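Local structure of alpha-L-arabinofuranosidase B (Aspergillus kawachii, 6SXT) at residues T73-Q78 / N83-A88; E205-L208 / D213-Y216; V334-T339 / R346-T351. The protein releases terminal non-reducing alpha-L-arabinofuranose residues by hydrolysis from arabinoxylan, arabinan and related plant polysaccharides, and carries an arabinose-binding domain beside its catalytic domain. All coordinates share one frame; numbering follows the deposited sequence.

Interaction 1. Residues T73-Q78 / N83-A88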
ATOM      1  N   THR A  73      -4.044  12.248  -0.420  1.00 14.67           N
ATOM      2  CA  THR A  73      -4.180  13.003   0.847  1.00 15.49           C
ATOM      3  C   THR A  73      -5.430  12.584   1.620  1.00 16.29           C
ATOM      4  O   THR A  73      -5.399  12.609   2.863  1.00 17.28           O
ATOM      5  CB  THR A  73      -4.193  14.509   0.585  1.00 16.70           C
ATOM      6  OG1 THR A  73      -5.105  14.721  -0.487  1.00 17.33           O
ATOM      7  CG2 THR A  73      -2.823  15.043   0.251  1.00 19.43           C
ATOM      8  N   ILE A  74      -6.529  12.268   0.934  1.00 14.81           N
ATOM      9  CA  ILE A  74      -7.798  11.975   1.613  1.00 14.78           C
ATOM     10  C   ILE A  74      -8.457  10.827   0.868  1.00 14.24           C
ATOM     11  O   ILE A  74      -8.497  10.856  -0.362  1.00 14.59           O
ATOM     12  CB  ILE A  74      -8.749  13.184   1.657  1.00 15.16           C
ATOM     13  CG1 ILE A  74      -8.052  14.459   2.151  1.00 17.58           C
ATOM     14  CG2 ILE A  74     -10.014  12.847   2.484  1.00 16.00           C
ATOM     15  CD1 ILE A  74      -8.976  15.669   2.081  1.00 18.83           C
ATOM     16  N   ILE A  75      -8.971   9.869   1.623  1.00 14.13           N
ATOM     17  CA  ILE A  75      -9.912   8.865   1.083  1.00 14.32           C
ATOM     18  C   ILE A  75     -11.266   9.257   1.667  1.00 13.86           C
ATOM     19  O   ILE A  75     -11.482   9.169   2.864  1.00 15.58           O
ATOM     20  CB  ILE A  75      -9.493   7.434   1.445  1.00 14.84           C
ATOM     21  CG1 ILE A  75      -8.038   7.127   1.026  1.00 16.57           C
ATOM     22  CG2 ILE A  75     -10.430   6.477   0.776  1.00 15.94           C
ATOM     23  CD1 ILE A  75      -7.416   5.989   1.783  1.00 19.38           C
ATOM     24  N   TYR A  76     -12.155   9.729   0.818  1.00 13.72           N
ATOM     25  CA  TYR A  76     -13.426  10.287   1.323  1.00 14.01           C
ATOM     26  C   TYR A  76     -14.378   9.181   1.758  1.00 14.98           C
ATOM     27  O   TYR A  76     -14.373   8.052   1.215  1.00 14.92           O
ATOM     28  CB  TYR A  76     -14.075  11.178   0.249  1.00 14.85           C
ATOM     29  CG  TYR A  76     -13.321  12.451  -0.035  1.00 15.67           C
ATOM     30  CD1 TYR A  76     -13.222  13.443   0.923  1.00 16.76           C
ATOM     31  CD2 TYR A  76     -12.671  12.651  -1.244  1.00 14.94           C
ATOM     32  CE1 TYR A  76     -12.522  14.608   0.651  1.00 17.69           C
ATOM     33  CE2 TYR A  76     -11.938  13.807  -1.503  1.00 15.43           C
ATOM     34  CZ  TYR A  76     -11.882  14.798  -0.551  1.00 16.26           C
ATOM     35  OH  TYR A  76     -11.201  15.982  -0.800  1.00 16.31           O
ATOM     36  N   ASP A  77     -15.181   9.468   2.767  1.00 15.64           N
ATOM     37  CA  ASP A  77     -16.287   8.598   3.199  1.00 15.35           C
ATOM     38  C   ASP A  77     -17.461   8.839   2.264  1.00 15.90           C
ATOM     39  O   ASP A  77     -18.046   9.949   2.292  1.00 17.33           O
ATOM     40  CB  ASP A  77     -16.605   8.924   4.651  1.00 15.63           C
ATOM     41  CG  ASP A  77     -17.884   8.272   5.116  1.00 16.21           C
ATOM     42  OD1 ASP A  77     -18.318   7.267   4.492  1.00 15.27           O
ATOM     43  OD2 ASP A  77     -18.428   8.782   6.101  1.00 17.18           O
ATOM     44  N   GLN A  78     -17.867   7.844   1.488  1.00 14.89           N
ATOM     45  CA  GLN A  78     -18.968   7.972   0.517  1.00 15.32           C
ATOM     46  C   GLN A  78     -20.339   7.959   1.216  1.00 16.95           C
ATOM     47  O   GLN A  78     -21.346   8.234   0.548  1.00 17.45           O
ATOM     48  CB  GLN A  78     -18.908   6.862  -0.530  1.00 14.88           C
ATOM     49  CG  GLN A  78     -17.592   6.817  -1.242  1.00 14.88           C
ATOM     50  CD  GLN A  78     -17.525   5.671  -2.215  1.00 16.02           C
ATOM     51  OE1 GLN A  78     -18.566   5.179  -2.640  1.00 15.66           O
ATOM     52  NE2 GLN A  78     -16.285   5.198  -2.517  1.00 14.82           N
ATOM     53  N   ASN A  83     -16.730  10.628   7.532  1.00 16.01           N
ATOM     54  CA  ASN A  83     -15.649   9.821   8.128  1.00 16.75           C
ATOM     55  C   ASN A  83     -14.461   9.699   7.169  1.00 15.86           C
ATOM     56  O   ASN A  83     -13.950   8.572   6.956  1.00 15.13           O
ATOM     57  CB  ASN A  83     -16.170   8.458   8.590  1.00 17.18           C
ATOM     58  CG  ASN A  83     -17.207   8.642   9.669  1.00 18.16           C
ATOM     59  OD1 ASN A  83     -17.050   9.586  10.478  1.00 20.22           O
ATOM     60  ND2 ASN A  83     -18.198   7.756   9.753  1.00 17.90           N
ATOM     61  N   HIS A  84     -14.011  10.795   6.597  1.00 15.25           N
ATOM     62  CA  HIS A  84     -12.905  10.784   5.614  1.00 14.98           C
ATOM     63  C   HIS A  84     -11.603  10.406   6.312  1.00 15.50           C
ATOM     64  O   HIS A  84     -11.361  10.773   7.482  1.00 16.84           O
ATOM     65  CB  HIS A  84     -12.774  12.172   5.001  1.00 16.92           C
ATOM     66  CG  HIS A  84     -14.058  12.783   4.597  1.00 16.89           C
ATOM     67  ND1 HIS A  84     -14.970  12.154   3.782  1.00 16.21           N
ATOM     68  CD2 HIS A  84     -14.542  14.028   4.863  1.00 19.25           C
ATOM     69  CE1 HIS A  84     -15.984  12.978   3.574  1.00 18.66           C
ATOM     70  NE2 HIS A  84     -15.760  14.137   4.260  1.00 19.53           N
ATOM     71  N   LEU A  85     -10.777   9.620   5.628  1.00 15.20           N
ATOM     72  CA  LEU A  85      -9.460   9.222   6.149  1.00 15.57           C
ATOM     73  C   LEU A  85      -8.385  10.191   5.669  1.00 16.35           C
ATOM     74  O   LEU A  85      -8.276  10.456   4.464  1.00 15.45           O
ATOM     75  CB  LEU A  85      -9.142   7.810   5.666  1.00 16.44           C
ATOM     76  CG  LEU A  85     -10.062   6.733   6.163  1.00 17.98           C
ATOM     77  CD1 LEU A  85      -9.693   5.390   5.543  1.00 18.74           C
ATOM     78  CD2 LEU A  85     -10.026   6.626   7.658  1.00 24.81           C
ATOM     79  N   THR A  86      -7.622  10.732   6.617  1.00 16.04           N
ATOM     80  CA  THR A  86      -6.560  11.709   6.378  1.00 16.33           C
ATOM     81  C   THR A  86      -5.240  11.208   6.993  1.00 15.79           C
ATOM     82  O   THR A  86      -5.188  10.174   7.712  1.00 16.09           O
ATOM     83  CB  THR A  86      -6.976  13.099   6.895  1.00 17.03           C
ATOM     84  OG1 THR A  86      -7.150  12.983   8.307  1.00 17.99           O
ATOM     85  CG2 THR A  86      -8.185  13.649   6.176  1.00 18.81           C
ATOM     86  N   GLN A  87      -4.187  11.940   6.749  1.00 16.68           N
ATOM     87  CA  GLN A  87      -2.829  11.551   7.188  1.00 15.81           C
ATOM     88  C   GLN A  87      -2.858  11.221   8.676  1.00 16.45           C
ATOM     89  O   GLN A  87      -3.308  12.057   9.470  1.00 17.82           O
ATOM     90  CB  GLN A  87      -1.857  12.680   6.876  1.00 16.60           C
ATOM     91  CG  GLN A  87      -0.393  12.289   6.976  1.00 17.28           C
ATOM     92  CD  GLN A  87       0.512  13.409   6.498  1.00 19.81           C
ATOM     93  OE1 GLN A  87       0.040  14.504   6.102  1.00 21.82           O
ATOM     94  NE2 GLN A  87       1.817  13.156   6.455  1.00 18.52           N
ATOM     95  N   ALA A  88      -2.414  10.034   9.075  1.00 15.56           N
ATOM     96  CA  ALA A  88      -2.566   9.590  10.454  1.00 16.01           C
ATOM     97  C   ALA A  88      -1.570  10.360  11.324  1.00 16.91           C
ATOM     98  O   ALA A  88      -0.386  10.547  11.006  1.00 17.82           O
ATOM     99  CB  ALA A  88      -2.374   8.130  10.598  1.00 16.60           C
TER
HETATM  100  O   HOH W   1      -4.387  14.146   4.837  1.00 18.68           O
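Ile75 and Leu85 form a single antiparallel bridge of the hydrogen-bonded kind. Ile75 N donates to Leu85 O at 3.0 Å, and Leu85 N donates to Ile75 O at 2.9 Å. Ile74 CA adds a CA-H...O contact to Leu85 O, so that carbonyl is held from two neighbouring residues. Beyond the bridge a water takes over: it gives a proton to Thr73 O and accepts one from Gln87 N, spanning the gap where the chains no longer bond directly.

Two further bonds use side chains as acceptors for backbone N-H groups. Asp77 N donates to His84 ND1 at 2.9 Å and lies in the plane of the imidazole, at its edge. Histidine suits the place because one ring can accept an N-H through ND1 while offering a flat face to Tyr76, and the bond fixes the ring's rotation. Asn83 N donates to Asp77 OD2 at 2.9 Å, on the anti lone pair, while OD1 of the same carboxylate is taken by Ser79 and Ala18. With CG anti to the backbone N (chi1 169°), Asp77 swings its carboxylate across to Asn83.

The aromatic pair is T-shaped: the edge of Tyr76 is turned to the face of His84, the planes at 85° and the centroids 5.2 Å apart, with Tyr76 CD1 above the imidazole. Apolar packing completes the contact. Ile74 CG2 rests against His84 CB at 3.8 Å and also lies over one face of the Tyr76 ring. Ile75 and Leu85 turn their branched side chains into the interior, both onto His19 and Leu276.

A lone beta bridge reinforced by side-chain acceptors thus closes the turn running from Asp77 to Asn83 and joins the end of strand 70-75 to the chain leading into strand 86-87, members of two different antiparallel sheets in the concanavalin-like catalytic domain.

Interaction 2. Residues E205-L208 / D213-Y216. With LXE ([(1~{S},2~{S},3~{S},4~{S})-2-(hydroxymethyl)-3,4-bis(oxidanyl)cyclopentyl]azanium), chain G.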
ATOM      1  N   GLU A 205      -6.848  -5.243  20.086  1.00 19.43           N
ATOM      2  CA  GLU A 205      -5.850  -4.551  20.939  1.00 19.77           C
ATOM      3  C   GLU A 205      -5.217  -5.563  21.919  1.00 19.56           C
ATOM      4  O   GLU A 205      -5.945  -6.318  22.596  1.00 21.95           O
ATOM      5  CB  GLU A 205      -6.460  -3.346  21.651  1.00 20.44           C
ATOM      6  CG  GLU A 205      -5.448  -2.490  22.410  1.00 21.06           C
ATOM      7  CD  GLU A 205      -4.332  -1.881  21.588  1.00 22.22           C
ATOM      8  OE1 GLU A 205      -4.258  -0.675  21.389  1.00 29.49           O
ATOM      9  OE2 GLU A 205      -3.373  -2.705  20.998  1.00 20.93           O
ATOM     10  N   ASN A 206      -3.899  -5.512  21.935  1.00 21.50           N
ATOM     11  CA  ASN A 206      -2.995  -6.429  22.673  1.00 24.88           C
ATOM     12  C   ASN A 206      -3.278  -7.856  22.237  1.00 25.52           C
ATOM     13  O   ASN A 206      -3.002  -8.814  22.973  1.00 24.42           O
ATOM     14  CB  ASN A 206      -3.154  -6.256  24.188  1.00 25.19           C
ATOM     15  CG  ASN A 206      -2.985  -4.805  24.621  1.00 26.20           C
ATOM     16  OD1 ASN A 206      -3.705  -4.370  25.509  1.00 38.72           O
ATOM     17  ND2 ASN A 206      -2.067  -4.073  24.030  1.00 26.46           N
ATOM     18  N   ASN A 207      -3.701  -8.027  20.990  1.00 22.05           N
ATOM     19  CA  ASN A 207      -3.952  -9.360  20.414  1.00 20.16           C
ATOM     20  C   ASN A 207      -4.428  -9.141  18.965  1.00 20.30           C
ATOM     21  O   ASN A 207      -5.384  -8.425  18.797  1.00 20.83           O
ATOM     22  CB  ASN A 207      -4.974 -10.190  21.179  1.00 22.35           C
ATOM     23  CG  ASN A 207      -4.351 -11.263  22.078  1.00 22.87           C
ATOM     24  OD1 ASN A 207      -3.431 -11.993  21.682  1.00 24.28           O
ATOM     25  ND2 ASN A 207      -4.773 -11.250  23.341  1.00 24.74           N
ATOM     26  N   LEU A 208      -3.818  -9.902  18.060  1.00 19.56           N
ATOM     27  CA  LEU A 208      -4.416 -10.239  16.748  1.00 17.46           C
ATOM     28  C   LEU A 208      -4.948 -11.643  16.932  1.00 18.38           C
ATOM     29  O   LEU A 208      -4.167 -12.533  17.363  1.00 21.13           O
ATOM     30  CB  LEU A 208      -3.342 -10.180  15.684  1.00 17.83           C
ATOM     31  CG  LEU A 208      -2.571  -8.877  15.529  1.00 18.15           C
ATOM     32  CD1 LEU A 208      -1.546  -9.008  14.422  1.00 17.21           C
ATOM     33  CD2 LEU A 208      -3.475  -7.714  15.266  1.00 18.11           C
ATOM     34  N   ASP A 213      -8.956 -18.815  20.268  1.00 28.43           N
ATOM     35  CA  ASP A 213      -7.801 -19.037  21.143  1.00 28.06           C
ATOM     36  C   ASP A 213      -6.727 -17.985  20.892  1.00 30.20           C
ATOM     37  O   ASP A 213      -6.539 -17.536  19.737  1.00 28.07           O
ATOM     38  CB  ASP A 213      -7.251 -20.468  21.018  1.00 33.47           C
ATOM     39  CG  ASP A 213      -8.229 -21.536  21.488  1.00 34.63           C
ATOM     40  OD1 ASP A 213      -9.058 -21.226  22.354  1.00 38.74           O
ATOM     41  OD2 ASP A 213      -8.206 -22.662  20.954  1.00 32.47           O
ATOM     42  N   GLU A 214      -6.019 -17.546  21.932  1.00 27.10           N
ATOM     43  CA  GLU A 214      -4.764 -16.806  21.728  1.00 24.96           C
ATOM     44  C   GLU A 214      -3.805 -17.687  20.932  1.00 32.20           C
ATOM     45  O   GLU A 214      -3.914 -18.967  21.050  1.00 29.96           O
ATOM     46  CB  GLU A 214      -4.051 -16.320  22.994  1.00 30.45           C
ATOM     47  CG  GLU A 214      -4.662 -15.050  23.580  1.00 29.12           C
ATOM     48  CD  GLU A 214      -4.017 -14.600  24.883  1.00 35.99           C
ATOM     49  OE1 GLU A 214      -3.350 -15.437  25.523  1.00 36.96           O
ATOM     50  OE2 GLU A 214      -4.147 -13.429  25.249  1.00 33.02           O
ATOM     51  N   GLY A 215      -2.983 -17.067  20.085  1.00 25.49           N
ATOM     52  CA  GLY A 215      -1.994 -17.785  19.245  1.00 30.39           C
ATOM     53  C   GLY A 215      -2.622 -18.573  18.091  1.00 34.23           C
ATOM     54  O   GLY A 215      -3.406 -18.025  17.323  1.00 25.93           O
ATOM     55  N   TYR A 216      -2.290 -19.862  17.933  1.00 30.57           N
ATOM     56  CA  TYR A 216      -2.699 -20.696  16.773  1.00 28.01           C
ATOM     57  C   TYR A 216      -4.180 -21.027  16.788  1.00 31.63           C
ATOM     58  O   TYR A 216      -4.728 -21.489  17.796  1.00 29.21           O
ATOM     59  CB  TYR A 216      -1.840 -21.972  16.786  1.00 32.90           C
ATOM     60  CG  TYR A 216      -2.116 -22.930  15.662  1.00 35.64           C
ATOM     61  CD1 TYR A 216      -1.810 -22.584  14.360  1.00 36.73           C
ATOM     62  CD2 TYR A 216      -2.719 -24.164  15.889  1.00 37.28           C
ATOM     63  CE1 TYR A 216      -2.019 -23.482  13.322  1.00 40.97           C
ATOM     64  CE2 TYR A 216      -2.960 -25.057  14.851  1.00 33.67           C
ATOM     65  CZ  TYR A 216      -2.584 -24.723  13.570  1.00 38.83           C
ATOM     66  OH  TYR A 216      -2.882 -25.609  12.577  1.00 41.56           O
TER
HETATM   67  C1' LXE G 507      -2.236  -2.167  20.396  1.00 20.18           C
HETATM   68  C2' LXE G 507      -2.342  -1.614  18.973  1.00 24.70           C
HETATM   69  O2' LXE G 507      -3.279  -0.603  18.884  1.00 26.03           O
HETATM   70  C3' LXE G 507      -2.714  -2.829  18.241  1.00 22.96           C
HETATM   71  O3' LXE G 507      -2.643  -2.552  16.780  1.00 24.15           O
HETATM   72  C4' LXE G 507      -1.607  -3.773  18.661  1.00 23.56           C
HETATM   73  C5' LXE G 507      -1.989  -5.235  18.522  1.00 21.17           C
HETATM   74  O5' LXE G 507      -3.195  -5.590  19.160  1.00 22.55           O
HETATM   75  C6' LXE G 507      -1.332  -3.351  20.159  1.00 24.41           C
HETATM   76  N1' LXE G 507       0.113  -2.986  20.215  1.00 29.34           N
HETATM   77  O   HOH W   2      -3.593 -14.147  19.863  1.00 24.29           O
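The amide of Asn207 and the carboxylate of Glu214 meet with their planes 52° apart, the two side chains crossing at about a right angle. Asn207 ND2 donates to Glu214 OE2 at 3.0 Å. The acceptor lies close to the amide plane, whereas the amide nitrogen sits on the anti side of OE2, tilted out of the carboxylate plane. An extended side chain carries the carboxylate of Glu214, an exposed second-shell residue, to this buried asparagine, whose ND2 also bonds Tyr265 OH. A water joins the loops a second time: it accepts from Gly215 N and lies 2.8 Å from Asn207 OD1. Gly215 has a positive phi (72°), a conformation that residues with a side chain enter less readily.

These loops flank strand 208-209 in the catalytic domain, and the first carries the nucleophile and two substrate-binding asparagines of this retaining glycosidase; Asp203 and the proton donor Asp281 also bond the inhibitor. The nucleophile Glu205 is joined to the opened aziridine inhibitor, OE2 to C1' at 1.4 Å. Its OE1 accepts from inhibitor O2' at 2.7 Å, and Asn206 N donates to the anti lone pair of OE2. Asn207 N donates to inhibitor O5' at 3.1 Å.

Interaction 3. Residues V334-T339 / R346-T351. With SO4 (sulfate ion), chain R.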
ATOM      1  N   VAL A 334      22.838  -2.453 -19.564  1.00 20.97           N
ATOM      2  CA  VAL A 334      22.647  -1.017 -19.837  1.00 21.43           C
ATOM      3  C   VAL A 334      23.627  -0.191 -19.034  1.00 20.37           C
ATOM      4  O   VAL A 334      24.114  -0.645 -17.990  1.00 21.06           O
ATOM      5  CB  VAL A 334      21.191  -0.579 -19.503  1.00 20.48           C
ATOM      6  CG1 VAL A 334      20.188  -1.392 -20.295  1.00 20.75           C
ATOM      7  CG2 VAL A 334      20.924  -0.638 -18.012  1.00 23.47           C
ATOM      8  N   SER A 335      23.779   1.068 -19.446  1.00 20.49           N
ATOM      9  CA  SER A 335      24.333   2.116 -18.593  1.00 20.98           C
ATOM     10  C   SER A 335      23.237   3.179 -18.488  1.00 22.07           C
ATOM     11  O   SER A 335      22.426   3.313 -19.427  1.00 23.96           O
ATOM     12  CB  SER A 335      25.667   2.673 -19.113  1.00 24.20           C
ATOM     13  OG  SER A 335      26.652   1.624 -19.052  1.00 23.66           O
ATOM     14  N   LEU A 336      23.213   3.867 -17.380  1.00 20.95           N
ATOM     15  CA  LEU A 336      22.113   4.829 -17.046  1.00 20.74           C
ATOM     16  C   LEU A 336      22.772   6.190 -16.873  1.00 18.79           C
ATOM     17  O   LEU A 336      23.531   6.439 -15.905  1.00 20.24           O
ATOM     18  CB  LEU A 336      21.381   4.333 -15.780  1.00 19.70           C
ATOM     19  CG  LEU A 336      20.666   3.007 -15.961  1.00 21.24           C
ATOM     20  CD1 LEU A 336      20.210   2.466 -14.633  1.00 23.57           C
ATOM     21  CD2 LEU A 336      19.474   3.132 -16.902  1.00 24.11           C
ATOM     22  N   ARG A 337      22.434   7.109 -17.761  1.00 19.52           N
ATOM     23  CA  ARG A 337      23.088   8.432 -17.835  1.00 20.70           C
ATOM     24  C   ARG A 337      22.260   9.504 -17.140  1.00 22.32           C
ATOM     25  O   ARG A 337      21.024   9.541 -17.364  1.00 21.17           O
ATOM     26  CB  ARG A 337      23.312   8.839 -19.288  1.00 21.28           C
ATOM     27  CG  ARG A 337      24.187  10.088 -19.382  1.00 22.82           C
ATOM     28  CD  ARG A 337      24.565  10.460 -20.805  1.00 23.42           C
ATOM     29  NE  ARG A 337      23.398  10.672 -21.644  1.00 26.83           N
ATOM     30  CZ  ARG A 337      22.642  11.764 -21.637  1.00 27.40           C
ATOM     31  NH1 ARG A 337      22.914  12.769 -20.840  1.00 28.93           N
ATOM     32  NH2 ARG A 337      21.616  11.845 -22.462  1.00 28.99           N
ATOM     33  N   VAL A 338      22.907  10.282 -16.294  1.00 19.93           N
ATOM     34  CA  VAL A 338      22.306  11.452 -15.613  1.00 21.60           C
ATOM     35  C   VAL A 338      21.836  12.470 -16.640  1.00 22.41           C
ATOM     36  O   VAL A 338      22.534  12.696 -17.673  1.00 22.21           O
ATOM     37  CB  VAL A 338      23.304  12.037 -14.623  1.00 20.20           C
ATOM     38  CG1 VAL A 338      22.847  13.345 -14.057  1.00 21.70           C
ATOM     39  CG2 VAL A 338      23.596  11.080 -13.496  1.00 20.02           C
ATOM     40  N   THR A 339      20.674  13.092 -16.409  1.00 22.15           N
ATOM     41  CA  THR A 339      20.106  14.061 -17.374  1.00 22.38           C
ATOM     42  C   THR A 339      20.052  15.445 -16.755  1.00 20.80           C
ATOM     43  O   THR A 339      19.714  16.384 -17.493  1.00 24.50           O
ATOM     44  CB  THR A 339      18.725  13.629 -17.907  1.00 22.27           C
ATOM     45  OG1 THR A 339      17.794  13.725 -16.814  1.00 21.62           O
ATOM     46  CG2 THR A 339      18.754  12.266 -18.532  1.00 22.34           C
ATOM     47  N   ARG A 346      27.708  12.162 -16.452  1.00 23.39           N
ATOM     48  CA  ARG A 346      27.799  11.175 -15.350  1.00 22.02           C
ATOM     49  C   ARG A 346      26.825  10.034 -15.584  1.00 23.15           C
ATOM     50  O   ARG A 346      25.739  10.211 -16.204  1.00 22.75           O
ATOM     51  CB  ARG A 346      27.558  11.776 -13.975  1.00 22.45           C
ATOM     52  CG  ARG A 346      28.391  13.019 -13.693  1.00 24.49           C
ATOM     53  CD  ARG A 346      28.226  13.574 -12.323  1.00 24.80           C
ATOM     54  NE  ARG A 346      28.904  12.824 -11.288  1.00 24.89           N
ATOM     55  CZ  ARG A 346      30.161  13.071 -10.893  1.00 28.02           C
ATOM     56  NH1 ARG A 346      30.717  12.347  -9.955  1.00 26.33           N
ATOM     57  NH2 ARG A 346      30.836  14.056 -11.447  1.00 27.84           N
ATOM     58  N   TYR A 347      27.178   8.880 -15.074  1.00 20.39           N
ATOM     59  CA  TYR A 347      26.421   7.618 -15.160  1.00 21.83           C
ATOM     60  C   TYR A 347      26.299   7.005 -13.773  1.00 21.50           C
ATOM     61  O   TYR A 347      27.143   7.242 -12.885  1.00 22.20           O
ATOM     62  CB  TYR A 347      27.104   6.609 -16.080  1.00 23.03           C
ATOM     63  CG  TYR A 347      27.035   6.979 -17.528  1.00 21.39           C
ATOM     64  CD1 TYR A 347      27.920   7.925 -18.035  1.00 23.97           C
ATOM     65  CD2 TYR A 347      26.153   6.377 -18.405  1.00 23.50           C
ATOM     66  CE1 TYR A 347      27.898   8.302 -19.353  1.00 23.21           C
ATOM     67  CE2 TYR A 347      26.109   6.745 -19.741  1.00 25.14           C
ATOM     68  CZ  TYR A 347      27.042   7.664 -20.225  1.00 24.16           C
ATOM     69  OH  TYR A 347      26.982   8.048 -21.543  1.00 26.52           O
ATOM     70  N   ILE A 348      25.231   6.207 -13.563  1.00 20.04           N
ATOM     71  CA  ILE A 348      25.062   5.468 -12.306  1.00 19.52           C
ATOM     72  C   ILE A 348      26.144   4.386 -12.270  1.00 19.36           C
ATOM     73  O   ILE A 348      26.200   3.516 -13.165  1.00 20.47           O
ATOM     74  CB  ILE A 348      23.651   4.838 -12.172  1.00 19.76           C
ATOM     75  CG1 ILE A 348      22.591   5.943 -12.276  1.00 21.14           C
ATOM     76  CG2 ILE A 348      23.576   4.045 -10.877  1.00 20.48           C
ATOM     77  CD1 ILE A 348      21.172   5.468 -12.008  1.00 21.27           C
ATOM     78  N   ALA A 349      26.928   4.462 -11.229  1.00 19.86           N
ATOM     79  CA  ALA A 349      28.032   3.507 -11.046  1.00 21.54           C
ATOM     80  C   ALA A 349      28.068   3.091  -9.590  1.00 22.27           C
ATOM     81  O   ALA A 349      27.102   3.331  -8.804  1.00 20.23           O
ATOM     82  CB  ALA A 349      29.325   4.165 -11.491  1.00 21.69           C
ATOM     83  N   HIS A 350      29.149   2.455  -9.138  1.00 20.50           N
ATOM     84  CA  HIS A 350      29.250   2.159  -7.717  1.00 19.12           C
ATOM     85  C   HIS A 350      30.748   2.094  -7.360  1.00 20.78           C
ATOM     86  O   HIS A 350      31.560   1.807  -8.273  1.00 22.28           O
ATOM     87  CB  HIS A 350      28.500   0.882  -7.333  1.00 21.69           C
ATOM     88  CG  HIS A 350      29.148  -0.352  -7.859  1.00 19.70           C
ATOM     89  ND1 HIS A 350      30.001  -1.096  -7.045  1.00 21.22           N
ATOM     90  CD2 HIS A 350      29.074  -0.968  -9.058  1.00 20.08           C
ATOM     91  CE1 HIS A 350      30.428  -2.126  -7.764  1.00 21.44           C
ATOM     92  NE2 HIS A 350      29.898  -2.071  -9.005  1.00 20.92           N
ATOM     93  N   THR A 351      31.000   2.363  -6.109  1.00 20.11           N
ATOM     94  CA  THR A 351      32.340   2.164  -5.462  1.00 20.93           C
ATOM     95  C   THR A 351      32.090   1.213  -4.307  1.00 21.12           C
ATOM     96  O   THR A 351      31.496   1.638  -3.288  1.00 21.06           O
ATOM     97  CB  THR A 351      32.948   3.474  -4.993  1.00 21.36           C
ATOM     98  OG1 THR A 351      32.918   4.374  -6.099  1.00 21.95           O
ATOM     99  CG2 THR A 351      34.376   3.241  -4.522  1.00 24.56           C
TER
HETATM  100  S   SO4 R 518      33.928  14.138  -9.491  1.00 73.68           S
HETATM  101  O1  SO4 R 518      35.302  14.374  -9.118  1.00 82.11           O
HETATM  102  O2  SO4 R 518      33.842  14.001 -10.929  1.00 58.73           O
HETATM  103  O3  SO4 R 518      33.459  12.918  -8.820  1.00 57.39           O
HETATM  104  O4  SO4 R 518      33.130  15.271  -9.075  1.00 78.78           O
HETATM  105  O   HOH W   3      25.345   3.332 -15.655  1.00 22.63           O
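Leu336 O is met by two groups of the facing strand. Ile348 N donates to it at 2.9 Å, and Tyr347 CA brings a CA-H...O contact at 3.2 Å. Arg346 O is held in a similar way, by Val338 N at 2.8 Å and, more loosely, by a CA-H...O contact from Arg337. A water extends the backbone pairing, accepting from Leu336 N and donating to Ile348 O at 2.6 Å.

On one side of these bonds the long chain of Arg337 lies over the Tyr347 ring. A near-trans first torsion (chi1 -171°) carries CG away from the backbone nitrogen, which places that methylene 4.0 Å from the ring centroid in a CH-pi contact; CD then passes the phenol oxygen, Tyr347 OH, at 3.5 Å. Arginine suits the place because its aliphatic part can cover an aromatic face while its head group stays polar. Glu478 ties the two ends together, with a salt bridge to Arg337 NE and a hydrogen bond to Tyr347 OH, which probably steadies the arginine's charge. Ser335 CB, a small group, fits obliquely against the same ring.

Leu336 and Ile348 supply the apolar contact, Leu336 CB meeting Ile348 CD1 at 3.9 Å. Arg346 instead sends its head group away, where NH1 and NH2 bond two oxygens of a sulfate probably left from crystallisation; NH1 also serves Thr357 O.

The strands run at 130° to each other, diverging from the single Arg337-Tyr347 bridge toward Val334 on one strand and Thr351 on the other, within the beta-trefoil arabinose-binding domain. Strand 334-338 lies between strands 374-378 and 475-479, while strand 346-351 pairs with 354-359. Val338 packs on His447, a substrate-binding residue, and Ile348 on Phe445, both of strand 444-448.

Overall arrangement
The contacts follow one another along the chain without overlap. Interactions 1 and 2 both belong to the catalytic domain, their centres about 29 Å apart and their nearest atoms about 14 Å apart. They lie in different parts of it: interaction 1 joins strands of two four-stranded sheets, whereas interaction 2 lies in loops around strand 208-209 and contains the nucleophile. Interaction 3 belongs to the C-terminal arabinose-binding domain, its centre about 40 Å from that of interaction 1 and about 49 Å from that of interaction 2; interactions 2 and 3 lie on opposite sides of the chain's centre. The separation is consistent with a division of labour between a hydrolysing domain and a carbohydrate-binding one.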